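PDB 6FFL: Maltose/maltodextrin transport permease homologue from Bdellovibrio bacteriovorus HD100, which binds maltotriose in its solute-binding domain and probably passes maltose and maltodextrins to the fused transmembrane part of an ABC transporter. Local coordinates for residues 355-360 with 372-377. Numbering follows the deposited sequence.
Sequences RIQYQK and AEQAQI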
ATOM      1  N   ARG A 355      -7.641   2.517 -13.073  0.56 15.14           N
ATOM      2  CA  ARG A 355      -6.370   2.976 -13.626  0.56 16.36           C
ATOM      3  C   ARG A 355      -6.510   3.334 -15.097  0.56 16.91           C
ATOM      4  O   ARG A 355      -5.995   4.367 -15.542  0.56 17.86           O
ATOM      5  CB  ARG A 355      -5.284   1.921 -13.437  0.56 17.26           C
ATOM      6  CG  ARG A 355      -3.879   2.445 -13.745  0.56 15.18           C
ATOM      7  CD  ARG A 355      -2.842   1.319 -13.730  0.56 17.75           C
ATOM      8  NE  ARG A 355      -2.701   0.728 -12.401  0.56 18.21           N
ATOM      9  CZ  ARG A 355      -3.173  -0.464 -12.052  0.56 15.68           C
ATOM     10  NH1 ARG A 355      -3.819  -1.215 -12.934  0.56 16.48           N
ATOM     11  NH2 ARG A 355      -2.992  -0.906 -10.816  0.56 16.30           N
ATOM     12  N   ILE A 356      -7.205   2.492 -15.865  1.00 15.28           N
ATOM     13  CA  ILE A 356      -7.396   2.756 -17.286  1.00 17.02           C
ATOM     14  C   ILE A 356      -8.127   4.078 -17.490  1.00 18.64           C
ATOM     15  O   ILE A 356      -7.696   4.929 -18.279  1.00 20.94           O
ATOM     16  CB  ILE A 356      -8.157   1.588 -17.938  1.00 17.67           C
ATOM     17  CG1 ILE A 356      -7.269   0.348 -18.011  1.00 25.02           C
ATOM     18  CG2 ILE A 356      -8.681   1.978 -19.338  1.00 22.62           C
ATOM     19  CD1 ILE A 356      -8.065  -0.933 -18.193  1.00 30.38           C
ATOM     20  N   GLN A 357      -9.229   4.281 -16.760  1.00 16.78           N
ATOM     21  CA  GLN A 357     -10.051   5.461 -17.012  1.00 18.85           C
ATOM     22  C   GLN A 357      -9.352   6.739 -16.562  1.00 20.28           C
ATOM     23  O   GLN A 357      -9.391   7.748 -17.280  1.00 18.90           O
ATOM     24  CB  GLN A 357     -11.417   5.321 -16.336  1.00 20.64           C
ATOM     25  CG  GLN A 357     -12.239   4.137 -16.823  1.00 21.94           C
ATOM     26  CD  GLN A 357     -12.217   3.964 -18.333  1.00 25.62           C
ATOM     27  OE1 GLN A 357     -12.365   4.923 -19.095  1.00 24.74           O
ATOM     28  NE2 GLN A 357     -12.043   2.728 -18.774  1.00 41.52           N
ATOM     29  N   TYR A 358      -8.701   6.732 -15.387  1.00 15.34           N
ATOM     30  CA  TYR A 358      -8.084   7.984 -14.947  1.00 20.03           C
ATOM     31  C   TYR A 358      -6.857   8.325 -15.780  1.00 16.00           C
ATOM     32  O   TYR A 358      -6.534   9.505 -15.944  1.00 16.28           O
ATOM     33  CB  TYR A 358      -7.714   7.972 -13.455  1.00 18.69           C
ATOM     34  CG  TYR A 358      -7.628   9.403 -12.887  1.00 18.18           C
ATOM     35  CD1 TYR A 358      -8.532  10.384 -13.305  1.00 20.83           C
ATOM     36  CD2 TYR A 358      -6.633   9.776 -11.996  1.00 18.80           C
ATOM     37  CE1 TYR A 358      -8.480  11.691 -12.809  1.00 19.00           C
ATOM     38  CE2 TYR A 358      -6.565  11.073 -11.497  1.00 22.33           C
ATOM     39  CZ  TYR A 358      -7.492  12.028 -11.909  1.00 24.74           C
ATOM     40  OH  TYR A 358      -7.446  13.330 -11.430  1.00 24.62           O
ATOM     41  N   GLN A 359      -6.174   7.323 -16.331  1.00 16.01           N
ATOM     42  CA  GLN A 359      -5.083   7.632 -17.250  1.00 17.67           C
ATOM     43  C   GLN A 359      -5.595   8.435 -18.434  1.00 18.80           C
ATOM     44  O   GLN A 359      -4.939   9.380 -18.886  1.00 17.55           O
ATOM     45  CB  GLN A 359      -4.398   6.347 -17.725  1.00 26.69           C
ATOM     46  CG  GLN A 359      -3.066   6.567 -18.442  1.00 35.53           C
ATOM     47  CD  GLN A 359      -3.226   6.916 -19.918  1.00 49.71           C
ATOM     48  OE1 GLN A 359      -4.243   6.602 -20.539  1.00 60.04           O
ATOM     49  NE2 GLN A 359      -2.219   7.577 -20.484  1.00 49.89           N
ATOM     50  N   LYS A 360      -6.784   8.087 -18.931  1.00 14.21           N
ATOM     51  CA  LYS A 360      -7.345   8.808 -20.067  1.00 14.70           C
ATOM     52  C   LYS A 360      -7.777  10.211 -19.674  1.00 14.65           C
ATOM     53  O   LYS A 360      -7.667  11.145 -20.475  1.00 17.89           O
ATOM     54  CB  LYS A 360      -8.532   8.034 -20.635  1.00 18.16           C
ATOM     55  CG  LYS A 360      -8.173   6.701 -21.262  1.00 24.98           C
ATOM     56  CD  LYS A 360      -9.456   5.964 -21.647  1.00 30.13           C
ATOM     57  CE  LYS A 360      -9.176   4.661 -22.368  1.00 46.59           C
ATOM     58  NZ  LYS A 360     -10.445   3.980 -22.747  1.00 51.56           N
ATOM     59  N   ALA A 372     -15.952   8.118 -15.025  1.00 16.21           N
ATOM     60  CA  ALA A 372     -16.595   7.373 -13.943  1.00 16.69           C
ATOM     61  C   ALA A 372     -17.621   6.392 -14.492  1.00 22.01           C
ATOM     62  O   ALA A 372     -17.714   5.248 -14.026  1.00 18.40           O
ATOM     63  CB  ALA A 372     -17.255   8.341 -12.957  1.00 17.74           C
ATOM     64  N   GLU A 373     -18.403   6.820 -15.486  1.00 20.22           N
ATOM     65  CA  GLU A 373     -19.373   5.920 -16.099  1.00 15.81           C
ATOM     66  C   GLU A 373     -18.677   4.715 -16.714  1.00 16.60           C
ATOM     67  O   GLU A 373     -19.105   3.571 -16.522  1.00 21.34           O
ATOM     68  CB  GLU A 373     -20.193   6.661 -17.165  1.00 18.55           C
ATOM     69  CG  GLU A 373     -21.103   7.770 -16.624  1.00 28.52           C
ATOM     70  CD  GLU A 373     -21.517   8.802 -17.678  1.00 42.79           C
ATOM     71  OE1 GLU A 373     -22.276   9.731 -17.320  1.00 42.97           O
ATOM     72  OE2 GLU A 373     -21.090   8.695 -18.852  1.00 41.69           O
ATOM     73  N   GLN A 374     -17.595   4.947 -17.460  0.56 15.57           N
ATOM     74  CA  GLN A 374     -16.907   3.842 -18.120  0.56 16.12           C
ATOM     75  C   GLN A 374     -16.061   3.017 -17.158  0.56 18.50           C
ATOM     76  O   GLN A 374     -15.785   1.846 -17.447  0.56 19.08           O
ATOM     77  CB  GLN A 374     -16.048   4.377 -19.270  0.56 16.51           C
ATOM     78  CG  GLN A 374     -16.884   4.694 -20.508  0.56 23.18           C
ATOM     79  CD  GLN A 374     -16.236   5.709 -21.436  0.56 23.02           C
ATOM     80  OE1 GLN A 374     -15.089   5.551 -21.855  0.56 19.91           O
ATOM     81  NE2 GLN A 374     -16.980   6.755 -21.766  0.56 23.51           N
ATOM     82  N   ALA A 375     -15.643   3.594 -16.027  1.00 15.89           N
ATOM     83  CA  ALA A 375     -15.011   2.787 -14.987  1.00 19.20           C
ATOM     84  C   ALA A 375     -15.977   1.728 -14.469  1.00 15.27           C
ATOM     85  O   ALA A 375     -15.607   0.556 -14.317  1.00 17.28           O
ATOM     86  CB  ALA A 375     -14.519   3.673 -13.839  1.00 18.65           C
ATOM     87  N   GLN A 376     -17.227   2.113 -14.226  1.00 14.58           N
ATOM     88  CA  GLN A 376     -18.222   1.147 -13.768  1.00 16.76           C
ATOM     89  C   GLN A 376     -18.477   0.074 -14.823  1.00 17.78           C
ATOM     90  O   GLN A 376     -18.501  -1.127 -14.513  1.00 16.87           O
ATOM     91  CB  GLN A 376     -19.524   1.864 -13.409  1.00 16.01           C
ATOM     92  CG  GLN A 376     -20.626   0.955 -12.844  1.00 18.87           C
ATOM     93  CD  GLN A 376     -20.275   0.378 -11.485  1.00 20.48           C
ATOM     94  OE1 GLN A 376     -19.434   0.915 -10.777  1.00 17.49           O
ATOM     95  NE2 GLN A 376     -20.927  -0.720 -11.112  1.00 18.81           N
ATOM     96  N   ILE A 377     -18.677   0.489 -16.079  1.00 18.71           N
ATOM     97  CA  ILE A 377     -19.006  -0.479 -17.124  1.00 18.22           C
ATOM     98  C   ILE A 377     -17.864  -1.467 -17.308  1.00 19.17           C
ATOM     99  O   ILE A 377     -18.085  -2.682 -17.389  1.00 19.35           O
ATOM    100  CB  ILE A 377     -19.353   0.234 -18.449  1.00 18.62           C
ATOM    101  CG1 ILE A 377     -20.661   1.019 -18.312  1.00 19.48           C
ATOM    102  CG2 ILE A 377     -19.460  -0.793 -19.602  1.00 19.92           C
ATOM    103  CD1 ILE A 377     -20.816   2.132 -19.350  1.00 24.34           C
TER
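Gln357 carries most of its helix's side of the contact, its CG over the backbone N and CA of Ala375 and its amide against Gln374. The CG lies 3.5 Å from Ala375 N and 3.8 Å from Ala375 CB; consistent with the small Ala375 side chain, the CA atoms of Gln357 and Ala375 come within 6.0 Å. The chain of Gln357 bends at chi2 (-44°), and the amide turns across the axis of the facing helix beside Gln374. Gln357 OE1 rests 3.7 Å from Gln374 CB. In one of its two modelled conformers the Gln374 side chain, extended beyond CG, crosses that of Gln357 at about a right angle; no hydrogen bond joins the two segments, and the contact is one of van der Waals packing. Leu366, in the intervening loop, touches both glutamines, while Ser353 OG hydrogen-bonds to Ala375 O. The contact joins helices 346-362 and 368-384, an antiparallel hairpin near the C-terminus of this periplasmic-binding-protein fold. From the first helix Arg355 reaches the bound glucan, and Tyr358 packs its ring on Phe197 of helix 191-205, which also meets Ala372 through Leu193.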